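Side-chain contacts in acyl-[acyl-carrier-protein]--UDP-N-acetylglucosamine O-acyltransferase (Helicobacter pylori, PDB 1J2Z), which transfers a (3R)-hydroxyacyl chain from acyl carrier protein to UDP-N-acetylglucosamine, the first step of lipid A biosynthesis: residues Ala62-Gln67 with Leu80-Asp85; Cys92-Gly97 with Lys103-Gly108. All coordinates share one frame; numbering follows the deposited sequence.

Both contacts belong to the left-handed beta-helix, and each joins the same two of its three faces, one coil apart. Strands 63-64 and 93-94 are neighbours in one sheet, strands 79-82 and 104-107 in another, and the probable backbone hydrogen bonds Val63 N to Cys92 O and Gly65 N to Ile94 O tie the coils together. Every touching residue of contact 1 is buried, whereas contact 2 runs from the core out to partly exposed Lys104 and exposed Lys103. Contact 1 is purely apolar across its segments; polar chemistry appears farther along 62-67, where Gln67 binds a sulfate. Contact 2 adds a threonine-to-carbonyl hydrogen bond and comes closer to the substrate-binding residues. Both also touch the second subunit.

Contact 1: Ala62-Gln67 with Leu80-Asp85; sequences AVLGTQ and LIIGED. With SO4 (sulfate ion), chain C.
Leu64 packs against Ile82 and Leu80 inside the coil, and its tip and its root meet them differently. Its methyl CD1 presses on Ile82 CD1 at 3.4 Å, tighter than ordinary van der Waals contact, with the two side chains crossing at about a right angle. Nearer the backbone, Leu64 CB lies 3.9 Å from Leu80 CD1. That same Leu80 methyl comes within 3.5 Å of Gly65 N, helped by a first torsion that sets CG anti to the backbone N (chi1 -159°). Branched aliphatic residues suit this buried interior, and glycine readily adopts the positive phi (99°) found at position 65.

Beyond the packed part, 62-67 runs out to a partly exposed, polar end, where Gln67 grips a sulfate, probably from the crystallisation liquor: its backbone N bonds to sulfate O4 at 2.7 Å, nearly straight (168°), and its NE2 reaches sulfate O3 at 3.0 Å.

Strands 63-64 and 79-82 belong to two different faces of the left-handed beta-helix, and Ile94 of strand 93-94, one coil on, touches both Leu64 and Leu80. On the outside, Val63 packs on Phe61 of the second subunit.

Contact 2: Cys92-Gly97 with Lys103-Gly108; sequences CMINPG and KKTLIG
Ile94 and Ile107 reach toward each other tip to tip across the coil interior. Both side chains point inward from their strands, and with CG1 anti to the carbonyl carbon and the chain extended beyond it, the CD1 methyls of Ile94 and Ile107 meet at 3.9 Å. Thr105 meets Ile94 at a slant instead: its CG2 lies 4.1 Å from Ile94 CG2.

The two branches of Thr105 divide the work. While CG2 faces the apolar interior, OG1 donates a hydrogen bond of 2.6 Å to Asn95 O, approaching with a C=O...donor angle of 139° and tilted 20° from the carbonyl plane. Threonine suits this buried place, offering a methyl to the isoleucine and a hydroxyl to a main-chain oxygen. Farther along, Gly97, having no side chain, lets its CA lie 3.4 Å from Lys104 N. The side chain of Lys104 leaves the backbone away from the contact, and its NZ hydrogen-bonds Ile102 O. Gly97 also lies about 4 Å from the side chain of His121, a substrate-binding residue by similarity.

Strands 93-94 and 104-107 lie in two faces of the left-handed beta-helix. Pro96 touches Leu80 of strand 79-82, Val119 of strand 118-119 packs on Ile94 and Thr105, and Leu113, on the third face, meets both isoleucines.

Contact 1: Ala62-Gln67 with Leu80-Asp85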
ATOM      1  N   ALA A  62      11.101   9.885   0.667  1.00 17.31           N
ATOM      2  CA  ALA A  62      11.505   8.630   1.286  1.00 19.72           C
ATOM      3  C   ALA A  62      11.883   9.006   2.719  1.00 21.10           C
ATOM      4  O   ALA A  62      12.348  10.120   2.967  1.00 17.14           O
ATOM      5  CB  ALA A  62      12.711   8.042   0.569  1.00 23.40           C
ATOM      6  N   VAL A  63      11.674   8.096   3.662  1.00 16.91           N
ATOM      7  CA  VAL A  63      12.021   8.373   5.049  1.00 17.11           C
ATOM      8  C   VAL A  63      12.932   7.268   5.550  1.00 17.25           C
ATOM      9  O   VAL A  63      12.535   6.102   5.599  1.00 20.28           O
ATOM     10  CB  VAL A  63      10.763   8.440   5.940  1.00 17.41           C
ATOM     11  CG1 VAL A  63      11.152   8.651   7.394  1.00 14.83           C
ATOM     12  CG2 VAL A  63       9.868   9.575   5.470  1.00 22.83           C
ATOM     13  N   LEU A  64      14.153   7.635   5.921  1.00 16.36           N
ATOM     14  CA  LEU A  64      15.114   6.650   6.402  1.00 16.61           C
ATOM     15  C   LEU A  64      15.692   7.034   7.752  1.00 16.50           C
ATOM     16  O   LEU A  64      16.120   8.168   7.960  1.00 17.30           O
ATOM     17  CB  LEU A  64      16.269   6.498   5.409  1.00 18.04           C
ATOM     18  CG  LEU A  64      15.997   6.272   3.921  1.00 26.06           C
ATOM     19  CD1 LEU A  64      17.316   5.948   3.243  1.00 32.67           C
ATOM     20  CD2 LEU A  64      15.006   5.142   3.711  1.00 37.99           C
ATOM     21  N   GLY A  65      15.687   6.088   8.679  1.00 18.49           N
ATOM     22  CA  GLY A  65      16.268   6.368   9.972  1.00 13.21           C
ATOM     23  C   GLY A  65      15.357   6.739  11.117  1.00 17.23           C
ATOM     24  O   GLY A  65      15.846   6.867  12.231  1.00 18.38           O
ATOM     25  N   THR A  66      14.063   6.941  10.876  1.00 16.48           N
ATOM     26  CA  THR A  66      13.175   7.269  11.985  1.00 21.91           C
ATOM     27  C   THR A  66      13.079   6.013  12.841  1.00 19.36           C
ATOM     28  O   THR A  66      13.359   4.913  12.367  1.00 17.52           O
ATOM     29  CB  THR A  66      11.755   7.686  11.515  1.00 19.77           C
ATOM     30  OG1 THR A  66      11.221   6.685  10.641  1.00 17.13           O
ATOM     31  CG2 THR A  66      11.803   9.027  10.799  1.00 18.31           C
ATOM     32  N   GLN A  67      12.681   6.175  14.096  1.00 20.63           N
ATOM     33  CA  GLN A  67      12.592   5.047  15.019  1.00 23.31           C
ATOM     34  C   GLN A  67      11.674   3.913  14.583  1.00 25.69           C
ATOM     35  O   GLN A  67      10.656   4.133  13.923  1.00 20.37           O
ATOM     36  CB  GLN A  67      12.173   5.541  16.408  1.00 22.40           C
ATOM     37  CG  GLN A  67      10.936   6.415  16.417  1.00 29.83           C
ATOM     38  CD  GLN A  67      10.667   7.027  17.782  1.00 35.12           C
ATOM     39  OE1 GLN A  67      10.270   6.336  18.719  1.00 39.24           O
ATOM     40  NE2 GLN A  67      10.893   8.329  17.900  1.00 38.92           N
ATOM     41  N   LEU A  80      21.223   2.308  10.904  1.00 22.28           N
ATOM     42  CA  LEU A  80      20.650   1.933   9.616  1.00 18.94           C
ATOM     43  C   LEU A  80      21.853   2.086   8.696  1.00 16.53           C
ATOM     44  O   LEU A  80      22.411   3.178   8.581  1.00 18.49           O
ATOM     45  CB  LEU A  80      19.549   2.905   9.188  1.00 14.58           C
ATOM     46  CG  LEU A  80      18.533   2.393   8.156  1.00 27.63           C
ATOM     47  CD1 LEU A  80      17.850   3.579   7.481  1.00 26.16           C
ATOM     48  CD2 LEU A  80      19.204   1.519   7.117  1.00 21.07           C
ATOM     49  N   ILE A  81      22.265   0.999   8.057  1.00 15.12           N
ATOM     50  CA  ILE A  81      23.427   1.041   7.177  1.00 17.73           C
ATOM     51  C   ILE A  81      23.051   0.616   5.758  1.00 19.64           C
ATOM     52  O   ILE A  81      22.615  -0.510   5.531  1.00 18.23           O
ATOM     53  CB  ILE A  81      24.546   0.127   7.728  1.00 23.59           C
ATOM     54  CG1 ILE A  81      24.867   0.536   9.171  1.00 20.34           C
ATOM     55  CG2 ILE A  81      25.794   0.227   6.849  1.00 18.12           C
ATOM     56  CD1 ILE A  81      25.719  -0.460   9.930  1.00 23.30           C
ATOM     57  N   ILE A  82      23.225   1.534   4.811  1.00 17.64           N
ATOM     58  CA  ILE A  82      22.889   1.282   3.412  1.00 15.70           C
ATOM     59  C   ILE A  82      24.152   1.265   2.556  1.00 19.19           C
ATOM     60  O   ILE A  82      25.032   2.118   2.708  1.00 19.68           O
ATOM     61  CB  ILE A  82      21.903   2.360   2.891  1.00 13.81           C
ATOM     62  CG1 ILE A  82      20.579   2.248   3.658  1.00 17.03           C
ATOM     63  CG2 ILE A  82      21.652   2.182   1.402  1.00 18.40           C
ATOM     64  CD1 ILE A  82      19.627   3.418   3.441  1.00 19.30           C
ATOM     65  N   GLY A  83      24.219   0.292   1.651  1.00 19.45           N
ATOM     66  CA  GLY A  83      25.375   0.136   0.790  1.00 23.43           C
ATOM     67  C   GLY A  83      25.496   1.080  -0.391  1.00 22.94           C
ATOM     68  O   GLY A  83      24.909   2.164  -0.414  1.00 20.55           O
ATOM     69  N   GLU A  84      26.257   0.634  -1.386  1.00 19.99           N
ATOM     70  CA  GLU A  84      26.530   1.414  -2.586  1.00 19.97           C
ATOM     71  C   GLU A  84      25.652   1.093  -3.798  1.00 22.24           C
ATOM     72  O   GLU A  84      25.132  -0.012  -3.942  1.00 20.62           O
ATOM     73  CB  GLU A  84      27.997   1.225  -2.984  1.00 27.44           C
ATOM     74  CG  GLU A  84      28.997   1.652  -1.916  1.00 27.52           C
ATOM     75  CD  GLU A  84      30.443   1.442  -2.344  1.00 33.24           C
ATOM     76  OE1 GLU A  84      30.722   1.465  -3.561  1.00 28.84           O
ATOM     77  OE2 GLU A  84      31.307   1.274  -1.459  1.00 39.26           O
ATOM     78  N   ASP A  85      25.510   2.085  -4.669  1.00 18.85           N
ATOM     79  CA  ASP A  85      24.747   1.950  -5.899  1.00 20.43           C
ATOM     80  C   ASP A  85      23.314   1.478  -5.721  1.00 20.83           C
ATOM     81  O   ASP A  85      22.792   0.732  -6.544  1.00 17.47           O
ATOM     82  CB  ASP A  85      25.483   1.010  -6.851  1.00 21.43           C
ATOM     83  CG  ASP A  85      26.867   1.512  -7.200  1.00 24.45           C
ATOM     84  OD1 ASP A  85      26.976   2.645  -7.709  1.00 27.91           O
ATOM     85  OD2 ASP A  85      27.847   0.776  -6.964  1.00 27.10           O
TER
HETATM   86  S   SO4 C 412      13.033   9.908  15.372  1.00 65.27           S
HETATM   87  O1  SO4 C 412      13.415  10.836  14.308  1.00 65.76           O
HETATM   88  O2  SO4 C 412      14.227   9.436  16.054  1.00 67.59           O
HETATM   89  O3  SO4 C 412      12.165  10.569  16.334  1.00 65.90           O
HETATM   90  O4  SO4 C 412      12.313   8.763  14.817  1.00 55.93           O

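Contact 2: Cys92-Gly97 with Lys103-Gly108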
ATOM      1  N   CYS A  92       9.440   5.302   0.445  1.00 16.28           N
ATOM      2  CA  CYS A  92       9.985   4.158   1.172  1.00 19.46           C
ATOM      3  C   CYS A  92      10.194   4.582   2.616  1.00 17.67           C
ATOM      4  O   CYS A  92      10.421   5.758   2.897  1.00 20.64           O
ATOM      5  CB  CYS A  92      11.321   3.709   0.585  1.00 22.66           C
ATOM      6  SG  CYS A  92      11.160   2.724  -0.899  1.00 24.62           S
ATOM      7  N   MET A  93      10.108   3.628   3.534  1.00 15.27           N
ATOM      8  CA  MET A  93      10.291   3.928   4.948  1.00 16.59           C
ATOM      9  C   MET A  93      11.150   2.810   5.513  1.00 22.12           C
ATOM     10  O   MET A  93      10.758   1.645   5.484  1.00 23.81           O
ATOM     11  CB  MET A  93       8.932   3.980   5.645  1.00 19.20           C
ATOM     12  CG  MET A  93       8.914   4.760   6.955  1.00 23.68           C
ATOM     13  SD  MET A  93       9.383   3.770   8.363  1.00 26.59           S
ATOM     14  CE  MET A  93       7.781   3.113   8.876  1.00 20.92           C
ATOM     15  N   ILE A  94      12.329   3.169   6.008  1.00 19.30           N
ATOM     16  CA  ILE A  94      13.269   2.192   6.538  1.00 19.27           C
ATOM     17  C   ILE A  94      13.734   2.587   7.934  1.00 19.92           C
ATOM     18  O   ILE A  94      14.229   3.693   8.143  1.00 18.35           O
ATOM     19  CB  ILE A  94      14.495   2.074   5.612  1.00 20.05           C
ATOM     20  CG1 ILE A  94      14.036   1.724   4.193  1.00 21.51           C
ATOM     21  CG2 ILE A  94      15.446   1.003   6.130  1.00 21.73           C
ATOM     22  CD1 ILE A  94      15.161   1.656   3.185  1.00 23.51           C
ATOM     23  N   ASN A  95      13.578   1.672   8.884  1.00 17.25           N
ATOM     24  CA  ASN A  95      13.970   1.929  10.263  1.00 15.49           C
ATOM     25  C   ASN A  95      15.252   1.210  10.650  1.00 17.31           C
ATOM     26  O   ASN A  95      15.623   0.211  10.032  1.00 18.36           O
ATOM     27  CB  ASN A  95      12.857   1.475  11.211  1.00 20.56           C
ATOM     28  CG  ASN A  95      11.528   2.124  10.894  1.00 15.17           C
ATOM     29  OD1 ASN A  95      11.416   3.349  10.862  1.00 23.10           O
ATOM     30  ND2 ASN A  95      10.513   1.305  10.657  1.00 15.53           N
ATOM     31  N   PRO A  96      15.953   1.725  11.672  1.00 18.99           N
ATOM     32  CA  PRO A  96      17.197   1.124  12.156  1.00 20.50           C
ATOM     33  C   PRO A  96      16.832  -0.045  13.070  1.00 23.51           C
ATOM     34  O   PRO A  96      15.647  -0.283  13.330  1.00 18.64           O
ATOM     35  CB  PRO A  96      17.878   2.277  12.896  1.00 15.17           C
ATOM     36  CG  PRO A  96      16.718   3.076  13.404  1.00 17.90           C
ATOM     37  CD  PRO A  96      15.773   3.078  12.231  1.00 15.08           C
ATOM     38  N   GLY A  97      17.838  -0.767  13.554  1.00 19.55           N
ATOM     39  CA  GLY A  97      17.579  -1.922  14.399  1.00 17.64           C
ATOM     40  C   GLY A  97      17.187  -1.632  15.833  1.00 21.28           C
ATOM     41  O   GLY A  97      16.870  -0.498  16.172  1.00 17.64           O
ATOM     42  N   LYS A 103      20.710  -4.667  16.650  1.00 21.67           N
ATOM     43  CA  LYS A 103      21.073  -3.260  16.806  1.00 25.06           C
ATOM     44  C   LYS A 103      21.280  -2.530  15.487  1.00 22.94           C
ATOM     45  O   LYS A 103      21.925  -1.482  15.451  1.00 20.24           O
ATOM     46  CB  LYS A 103      22.338  -3.130  17.665  1.00 31.51           C
ATOM     47  CG  LYS A 103      22.205  -3.745  19.062  1.00 38.28           C
ATOM     48  CD  LYS A 103      23.477  -3.573  19.897  1.00 35.77           C
ATOM     49  CE  LYS A 103      23.759  -2.107  20.200  1.00 44.82           C
ATOM     50  NZ  LYS A 103      25.007  -1.915  20.998  1.00 49.65           N
ATOM     51  N   LYS A 104      20.730  -3.069  14.403  1.00 24.67           N
ATOM     52  CA  LYS A 104      20.884  -2.422  13.107  1.00 22.77           C
ATOM     53  C   LYS A 104      20.014  -3.030  12.013  1.00 21.65           C
ATOM     54  O   LYS A 104      19.520  -4.151  12.132  1.00 22.71           O
ATOM     55  CB  LYS A 104      22.349  -2.498  12.660  1.00 27.73           C
ATOM     56  CG  LYS A 104      22.787  -3.911  12.275  1.00 25.74           C
ATOM     57  CD  LYS A 104      24.260  -3.989  11.889  1.00 32.00           C
ATOM     58  CE  LYS A 104      25.164  -4.034  13.109  1.00 24.89           C
ATOM     59  NZ  LYS A 104      24.959  -5.290  13.896  1.00 24.26           N
ATOM     60  N   THR A 105      19.823  -2.250  10.956  1.00 20.42           N
ATOM     61  CA  THR A 105      19.095  -2.677   9.774  1.00 22.52           C
ATOM     62  C   THR A 105      20.172  -2.503   8.715  1.00 23.06           C
ATOM     63  O   THR A 105      20.786  -1.438   8.620  1.00 20.46           O
ATOM     64  CB  THR A 105      17.898  -1.767   9.476  1.00 22.63           C
ATOM     65  OG1 THR A 105      16.890  -1.983  10.472  1.00 19.89           O
ATOM     66  CG2 THR A 105      17.334  -2.068   8.090  1.00 14.60           C
ATOM     67  N   LEU A 106      20.414  -3.549   7.934  1.00 19.92           N
ATOM     68  CA  LEU A 106      21.479  -3.513   6.944  1.00 21.28           C
ATOM     69  C   LEU A 106      21.014  -3.781   5.519  1.00 19.95           C
ATOM     70  O   LEU A 106      20.219  -4.681   5.275  1.00 23.95           O
ATOM     71  CB  LEU A 106      22.548  -4.538   7.345  1.00 23.06           C
ATOM     72  CG  LEU A 106      23.877  -4.612   6.594  1.00 37.81           C
ATOM     73  CD1 LEU A 106      24.706  -3.361   6.881  1.00 36.94           C
ATOM     74  CD2 LEU A 106      24.635  -5.858   7.045  1.00 33.78           C
ATOM     75  N   ILE A 107      21.521  -2.988   4.583  1.00 15.57           N
ATOM     76  CA  ILE A 107      21.183  -3.146   3.179  1.00 13.73           C
ATOM     77  C   ILE A 107      22.492  -3.095   2.400  1.00 17.97           C
ATOM     78  O   ILE A 107      23.321  -2.210   2.622  1.00 16.71           O
ATOM     79  CB  ILE A 107      20.227  -2.027   2.701  1.00 19.12           C
ATOM     80  CG1 ILE A 107      18.876  -2.173   3.417  1.00 21.46           C
ATOM     81  CG2 ILE A 107      20.037  -2.107   1.183  1.00 17.72           C
ATOM     82  CD1 ILE A 107      17.876  -1.082   3.085  1.00 26.51           C
ATOM     83  N   GLY A 108      22.673  -4.060   1.506  1.00 18.63           N
ATOM     84  CA  GLY A 108      23.887  -4.146   0.714  1.00 19.98           C
ATOM     85  C   GLY A 108      23.992  -3.213  -0.478  1.00 22.28           C
ATOM     86  O   GLY A 108      23.618  -2.040  -0.394  1.00 21.03           O
TER